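Local coordinates for protein putative glutaryl-CoA dehydrogenase (Thermus thermophilus, PDB 2EBA) that binds flavin-adenine dinucleotide as a member of the acyl-CoA dehydrogenase family, in a fold of helical domains around a middle beta domain, at residues G55-T60 against S94-L99; V126-L131 against N168-A173. All coordinates share one frame; numbering follows the deposited sequence.

Contact 1 (G55-T60 against S94-L99)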
loop_
_atom_site.group_PDB
_atom_site.type_symbol
_atom_site.label_atom_id
_atom_site.label_comp_id
_atom_site.label_asym_id
_atom_site.label_seq_id
_atom_site.Cartn_x
_atom_site.Cartn_y
_atom_site.Cartn_z
ATOM N N GLY A 55 26.958 -27.284 -15.307
ATOM C CA GLY A 55 26.716 -26.399 -16.433
ATOM C C GLY A 55 26.001 -25.120 -16.081
ATOM O O GLY A 55 25.395 -24.492 -16.951
ATOM N N PHE A 56 26.086 -24.729 -14.813
ATOM C CA PHE A 56 25.477 -23.515 -14.308
ATOM C C PHE A 56 26.211 -22.296 -14.768
ATOM O O PHE A 56 25.710 -21.180 -14.636
ATOM C CB PHE A 56 25.537 -23.464 -12.799
ATOM C CG PHE A 56 24.554 -24.333 -12.126
ATOM C CD1 PHE A 56 23.672 -25.123 -12.854
ATOM C CD2 PHE A 56 24.485 -24.342 -10.731
ATOM C CE1 PHE A 56 22.738 -25.895 -12.216
ATOM C CE2 PHE A 56 23.539 -25.127 -10.068
ATOM C CZ PHE A 56 22.666 -25.900 -10.809
ATOM N N LEU A 57 27.421 -22.478 -15.266
ATOM C CA LEU A 57 28.172 -21.322 -15.649
ATOM C C LEU A 57 28.064 -20.966 -17.109
ATOM O O LEU A 57 28.676 -21.628 -17.985
ATOM C CB LEU A 57 29.598 -21.545 -15.235
ATOM C CG LEU A 57 29.893 -21.143 -13.770
ATOM C CD1 LEU A 57 28.698 -21.362 -12.781
ATOM C CD2 LEU A 57 31.091 -21.997 -13.297
ATOM N N GLY A 58 27.329 -19.880 -17.358
ATOM C CA GLY A 58 27.102 -19.422 -18.710
ATOM C C GLY A 58 26.342 -20.514 -19.427
ATOM O O GLY A 58 26.741 -20.939 -20.508
ATOM N N PRO A 59 25.190 -20.950 -18.874
ATOM C CA PRO A 59 24.410 -22.013 -19.506
ATOM C C PRO A 59 24.001 -21.858 -20.956
ATOM O O PRO A 59 23.977 -22.847 -21.693
ATOM C CB PRO A 59 23.222 -22.191 -18.567
ATOM C CG PRO A 59 23.068 -20.873 -17.938
ATOM C CD PRO A 59 24.442 -20.307 -17.779
ATOM N N THR A 60 23.725 -20.628 -21.382
ATOM C CA THR A 60 23.281 -20.425 -22.750
ATOM C C THR A 60 24.387 -20.312 -23.791
ATOM O O THR A 60 24.118 -20.386 -24.985
ATOM C CB THR A 60 22.418 -19.176 -22.852
ATOM O OG1 THR A 60 23.247 -18.029 -22.652
ATOM C CG2 THR A 60 21.328 -19.200 -21.781
ATOM N N SER A 94 25.251 -15.367 -11.694
ATOM C CA SER A 94 24.833 -14.225 -12.514
ATOM C C SER A 94 26.046 -13.445 -12.995
ATOM O O SER A 94 26.140 -13.094 -14.167
ATOM C CB SER A 94 23.928 -13.283 -11.723
ATOM O OG SER A 94 22.759 -13.944 -11.303
ATOM N N VAL A 95 26.959 -13.173 -12.069
ATOM C CA VAL A 95 28.181 -12.448 -12.360
ATOM C C VAL A 95 29.016 -13.187 -13.400
ATOM O O VAL A 95 29.337 -12.638 -14.445
ATOM C CB VAL A 95 29.006 -12.270 -11.077
ATOM C CG1 VAL A 95 30.324 -11.571 -11.384
ATOM C CG2 VAL A 95 28.201 -11.479 -10.078
ATOM N N GLN A 96 29.336 -14.441 -13.107
ATOM C CA GLN A 96 30.140 -15.296 -13.980
ATOM C C GLN A 96 29.533 -15.463 -15.357
ATOM O O GLN A 96 30.226 -15.414 -16.378
ATOM C CB GLN A 96 30.290 -16.690 -13.354
ATOM C CG GLN A 96 31.243 -17.617 -14.109
ATOM C CD GLN A 96 32.686 -17.454 -13.666
ATOM O OE1 GLN A 96 33.067 -16.423 -13.112
ATOM N NE2 GLN A 96 33.495 -18.474 -13.913
ATOM N N SER A 97 28.223 -15.663 -15.383
ATOM C CA SER A 97 27.510 -15.873 -16.617
ATOM C C SER A 97 27.167 -14.605 -17.387
ATOM O O SER A 97 27.572 -14.461 -18.536
ATOM C CB SER A 97 26.221 -16.654 -16.364
ATOM O OG SER A 97 26.495 -17.887 -15.738
ATOM N N SER A 98 26.432 -13.687 -16.770
ATOM C CA SER A 98 25.981 -12.496 -17.505
ATOM C C SER A 98 26.810 -11.219 -17.403
ATOM O O SER A 98 26.633 -10.316 -18.222
ATOM C CB SER A 98 24.530 -12.181 -17.123
ATOM O OG SER A 98 23.686 -13.307 -17.338
ATOM N N LEU A 99 27.688 -11.138 -16.401
ATOM C CA LEU A 99 28.485 -9.929 -16.201
ATOM C C LEU A 99 29.923 -10.190 -16.587
ATOM O O LEU A 99 30.741 -9.262 -16.618
ATOM C CB LEU A 99 28.428 -9.478 -14.734
ATOM C CG LEU A 99 27.014 -9.218 -14.229
ATOM C CD1 LEU A 99 27.106 -8.538 -12.889
ATOM C CD2 LEU A 99 26.240 -8.331 -15.211
#

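Contact 2 (V126-L131 against N168-A173). With FAD (flavin-adenine dinucleotide), chain I.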
loop_
_atom_site.group_PDB
_atom_site.type_symbol
_atom_site.label_atom_id
_atom_site.label_comp_id
_atom_site.label_asym_id
_atom_site.label_seq_id
_atom_site.Cartn_x
_atom_site.Cartn_y
_atom_site.Cartn_z
ATOM N N VAL A 126 37.659 -17.443 -11.996
ATOM C CA VAL A 126 36.522 -16.606 -11.623
ATOM C C VAL A 126 36.671 -15.115 -11.955
ATOM O O VAL A 126 37.741 -14.530 -11.807
ATOM C CB VAL A 126 36.202 -16.789 -10.120
ATOM C CG1 VAL A 126 37.469 -17.019 -9.370
ATOM C CG2 VAL A 126 35.472 -15.573 -9.555
ATOM N N GLY A 127 35.575 -14.512 -12.407
ATOM C CA GLY A 127 35.609 -13.109 -12.755
ATOM C C GLY A 127 34.660 -12.225 -11.972
ATOM O O GLY A 127 33.860 -12.696 -11.177
ATOM N N CYS A 128 34.771 -10.923 -12.196
ATOM C CA CYS A 128 33.910 -9.952 -11.542
ATOM C C CYS A 128 33.605 -8.836 -12.543
ATOM O O CYS A 128 34.231 -8.728 -13.597
ATOM C CB CYS A 128 34.575 -9.397 -10.270
ATOM S SG CYS A 128 36.110 -8.502 -10.559
ATOM N N PHE A 129 32.639 -8.001 -12.204
ATOM C CA PHE A 129 32.204 -6.941 -13.088
ATOM C C PHE A 129 32.289 -5.639 -12.318
ATOM O O PHE A 129 31.586 -5.437 -11.337
ATOM C CB PHE A 129 30.776 -7.281 -13.516
ATOM C CG PHE A 129 30.111 -6.264 -14.386
ATOM C CD1 PHE A 129 29.403 -5.218 -13.826
ATOM C CD2 PHE A 129 30.089 -6.421 -15.756
ATOM C CE1 PHE A 129 28.673 -4.344 -14.610
ATOM C CE2 PHE A 129 29.356 -5.548 -16.566
ATOM C CZ PHE A 129 28.642 -4.507 -15.987
ATOM N N GLY A 130 33.184 -4.769 -12.757
ATOM C CA GLY A 130 33.354 -3.497 -12.084
ATOM C C GLY A 130 32.756 -2.305 -12.803
ATOM O O GLY A 130 33.394 -1.712 -13.674
ATOM N N LEU A 131 31.528 -1.949 -12.434
ATOM C CA LEU A 131 30.855 -0.805 -13.032
ATOM C C LEU A 131 30.587 0.299 -12.010
ATOM O O LEU A 131 30.981 1.449 -12.213
ATOM C CB LEU A 131 29.533 -1.227 -13.654
ATOM C CG LEU A 131 28.790 -0.088 -14.333
ATOM C CD1 LEU A 131 29.584 0.405 -15.551
ATOM C CD2 LEU A 131 27.418 -0.583 -14.718
ATOM N N ASN A 168 37.266 -10.306 -4.533
ATOM C CA ASN A 168 38.455 -11.007 -4.030
ATOM C C ASN A 168 38.633 -12.459 -4.504
ATOM O O ASN A 168 39.589 -13.127 -4.110
ATOM C CB ASN A 168 38.490 -10.987 -2.497
ATOM C CG ASN A 168 38.956 -9.666 -1.951
ATOM O OD1 ASN A 168 38.278 -8.651 -2.087
ATOM N ND2 ASN A 168 40.126 -9.666 -1.335
ATOM N N LEU A 169 37.725 -12.951 -5.338
ATOM C CA LEU A 169 37.835 -14.314 -5.842
ATOM C C LEU A 169 38.338 -14.280 -7.279
ATOM O O LEU A 169 38.980 -15.219 -7.752
ATOM C CB LEU A 169 36.464 -15.014 -5.820
ATOM C CG LEU A 169 35.675 -15.225 -4.524
ATOM C CD1 LEU A 169 34.312 -15.837 -4.847
ATOM C CD2 LEU A 169 36.442 -16.133 -3.596
ATOM N N ALA A 170 38.058 -13.170 -7.958
ATOM C CA ALA A 170 38.387 -12.996 -9.369
ATOM C C ALA A 170 39.843 -12.891 -9.786
ATOM O O ALA A 170 40.663 -12.288 -9.101
ATOM C CB ALA A 170 37.623 -11.796 -9.918
ATOM N N HIS A 171 40.145 -13.494 -10.932
ATOM C CA HIS A 171 41.475 -13.428 -11.519
ATOM C C HIS A 171 41.321 -12.400 -12.627
ATOM O O HIS A 171 42.270 -11.712 -12.993
ATOM C CB HIS A 171 41.891 -14.751 -12.156
ATOM C CG HIS A 171 41.619 -15.945 -11.302
ATOM N ND1 HIS A 171 40.394 -16.576 -11.277
ATOM C CD2 HIS A 171 42.412 -16.622 -10.438
ATOM C CE1 HIS A 171 40.444 -17.595 -10.436
ATOM N NE2 HIS A 171 41.658 -17.644 -9.914
ATOM N N LEU A 172 40.106 -12.301 -13.157
ATOM C CA LEU A 172 39.815 -11.364 -14.236
ATOM C C LEU A 172 38.730 -10.391 -13.786
ATOM O O LEU A 172 37.717 -10.798 -13.230
ATOM C CB LEU A 172 39.351 -12.131 -15.480
ATOM C CG LEU A 172 39.471 -11.385 -16.809
ATOM C CD1 LEU A 172 40.936 -11.050 -17.063
ATOM C CD2 LEU A 172 38.913 -12.231 -17.934
ATOM N N ALA A 173 38.947 -9.104 -14.037
ATOM C CA ALA A 173 37.998 -8.070 -13.644
ATOM C C ALA A 173 37.589 -7.213 -14.837
ATOM O O ALA A 173 38.413 -6.507 -15.416
ATOM C CB ALA A 173 38.604 -7.186 -12.541
HETATM P PA FAD I . 22.665 5.491 -5.255
HETATM O O1A FAD I . 23.201 6.760 -4.627
HETATM O O2A FAD I . 22.830 5.233 -6.732
HETATM O O5B FAD I . 21.106 5.372 -4.831
HETATM C C5B FAD I . 20.606 5.621 -3.624
HETATM C C4B FAD I . 19.126 5.868 -3.492
HETATM O O4B FAD I . 18.662 6.923 -4.587
HETATM C C3B FAD I . 18.382 4.673 -4.299
HETATM O O3B FAD I . 17.073 4.639 -3.740
HETATM C C2B FAD I . 18.028 5.097 -5.743
HETATM O O2B FAD I . 16.799 4.634 -6.155
HETATM C C1B FAD I . 17.810 6.572 -5.521
HETATM N N9A FAD I . 18.149 7.244 -6.848
HETATM C C8A FAD I . 19.327 7.229 -7.451
HETATM N N7A FAD I . 19.196 7.980 -8.595
HETATM C C5A FAD I . 17.924 8.460 -8.671
HETATM C C6A FAD I . 17.209 9.281 -9.604
HETATM N N6A FAD I . 17.796 9.755 -10.716
HETATM N N1A FAD I . 15.892 9.583 -9.359
HETATM C C2A FAD I . 15.255 9.116 -8.242
HETATM N N3A FAD I . 15.918 8.327 -7.335
HETATM C C4A FAD I . 17.249 7.999 -7.526
HETATM N N1 FAD I . 27.828 -3.071 -8.908
HETATM C C2 FAD I . 28.581 -3.571 -9.944
HETATM O O2 FAD I . 28.870 -2.846 -10.912
HETATM N N3 FAD I . 29.021 -4.866 -9.912
HETATM C C4 FAD I . 28.720 -5.685 -8.850
HETATM O O4 FAD I . 29.142 -6.858 -8.834
HETATM C C4X FAD I . 27.952 -5.191 -7.774
HETATM N N5 FAD I . 27.655 -5.983 -6.684
HETATM C C5X FAD I . 26.940 -5.495 -5.616
HETATM C C6 FAD I . 26.685 -6.327 -4.496
HETATM C C7 FAD I . 25.974 -5.824 -3.377
HETATM C C7M FAD I . 25.756 -6.765 -2.210
HETATM C C8 FAD I . 25.499 -4.474 -3.381
HETATM C C8M FAD I . 24.736 -3.855 -2.229
HETATM C C9 FAD I . 25.752 -3.658 -4.497
HETATM C C9A FAD I . 26.477 -4.136 -5.639
HETATM N N10 FAD I . 26.770 -3.334 -6.762
HETATM C C10 FAD I . 27.499 -3.842 -7.813
HETATM C "C1'" FAD I . 26.345 -1.929 -6.847
HETATM C "C2'" FAD I . 24.865 -1.728 -6.989
HETATM O "O2'" FAD I . 24.502 -1.877 -8.352
HETATM C "C3'" FAD I . 24.552 -0.371 -6.429
HETATM O "O3'" FAD I . 24.393 -0.509 -5.020
HETATM C "C4'" FAD I . 23.288 0.263 -6.995
HETATM O "O4'" FAD I . 23.553 0.858 -8.270
HETATM C "C5'" FAD I . 22.772 1.343 -6.065
HETATM O "O5'" FAD I . 23.586 2.494 -6.167
HETATM P P FAD I . 24.350 3.191 -4.919
HETATM O O1P FAD I . 24.560 2.223 -3.796
HETATM O O2P FAD I . 25.581 3.862 -5.476
HETATM O O3P FAD I . 23.269 4.256 -4.405
#

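Contact 1 (G55-T60 against S94-L99)
A buried loop-to-helix contact, carried by one backbone-to-side-chain hydrogen bond, joins the loop residues Leu57, Gly58 and Pro59 to Gln96 and Ser97 of helix 87-107 in the helical N-terminal domain of the acyl-CoA dehydrogenase fold. The loop follows helix 48-54, which closes in a Schellman motif at Gly55, a residue of positive phi. The two segments bury 163 Å² in all, a small interface, and come closest where the CA atoms of Gly58 and Ser97 stand 4.1 Å apart. Gly58 itself has a positive phi, which glycine readily takes. The N-H of Gly58 donates to Ser97 OG over 2.7 Å with an angle of 153° at the hydrogen, a short and moderately bent bond. With OG beside its own backbone N (chi1 -57°), Ser97 can also reach back to Val93 O one turn earlier in the helix. A carbonyl has no hydrogen to give, so the hydroxyl donates there and accepts from Gly58 N, and two groups hold it in the buried interface. Pro59 CD lies 3.8 Å from Ser97 OG, in van der Waals contact with the same hydroxyl, and the proline ring also packs on Tyr75 of helix 72-85. Beside this polar centre, the side chains of Leu57 and Gln96 cross obliquely. Gln96 CG is anti to the backbone N (chi1 -174°); a bend at chi2 carries CD away from Leu57, and the amide beyond it is hydrogen-bonded through NE2 to Leu120 O and through OE1 to Gly127 N. What remains against the loop is the aliphatic part of the glutamine, with Gln96 CG set 3.8 Å from the branch carbon CG of Leu57.

Contact 2 (V126-L131 against N168-A173)
Val126 packs its CG2 methyl against Leu169 CB at 3.9 Å, while its side chain crosses that of His171 at about a right angle. Its carbonyl is the polar centre of this end of the contact: His171 N donates to Val126 O over 2.8 Å, 156° at the hydrogen and nearly along the C=O axis, and Ala170 CA lies 3.0 Å from Val126 O in a CA-H...O contact. The imidazole comes up edge-on, with Val126 N near the ring plane and 3.0 Å from His171 ND1; at an angle of 126° this is at most a weak hydrogen bond.

Beyond it the two segments pair as parallel strands, Gly127 with Leu172 and Cys128 with Ala173. Cys128 N donates to Leu172 O at 3.1 Å, and the same oxygen receives a CA-H...O contact from Gly127. On the sheet face that carries Cys128 and Ala173, Cys128 SG sits between the backbone N and the carbonyl carbon (chi1 62°) and meets Ala173 CB at 3.4 Å; Ala170 CB also touches this sulfur.

Strand 127-130 and the residue after it meet the flavin through main-chain groups. FAD N3 donates to Phe129 O over 3.0 Å, and Leu131 N donates to FAD O2, so two bonds of opposite direction hold the pyrimidine edge of the isoalloxazine against this backbone. The Phe129 ring turns an edge to N3.

In the middle domain, 127-130 is the outer strand beside 172-178, which is paired antiparallel with 184-190 on its other side. Helix 87-107 receives Val126 and Leu172 through Phe92 and Ile104, and Phe129 also packs on helix 235-269 at Pro237, Cys240 and Leu241.

Both segments of contact 1 precede those of contact 2 in the sequence, the first contact lying within the N-terminal helical domain and the second in the middle beta domain; their centres are 13 Å apart. Helix 87-107 joins them, since it bears segment 94-99 and also packs on strand 127-130. The amide of Gln96 is the polar bridge between the two, and one residue earlier on the helix Val95 CG1 packs 3.7 Å from Gly127 O. The helix thus faces the loop 55-60 with one part of its surface and the flavin-binding strand with another, which places the helical domain directly against the strand whose main chain holds the flavin.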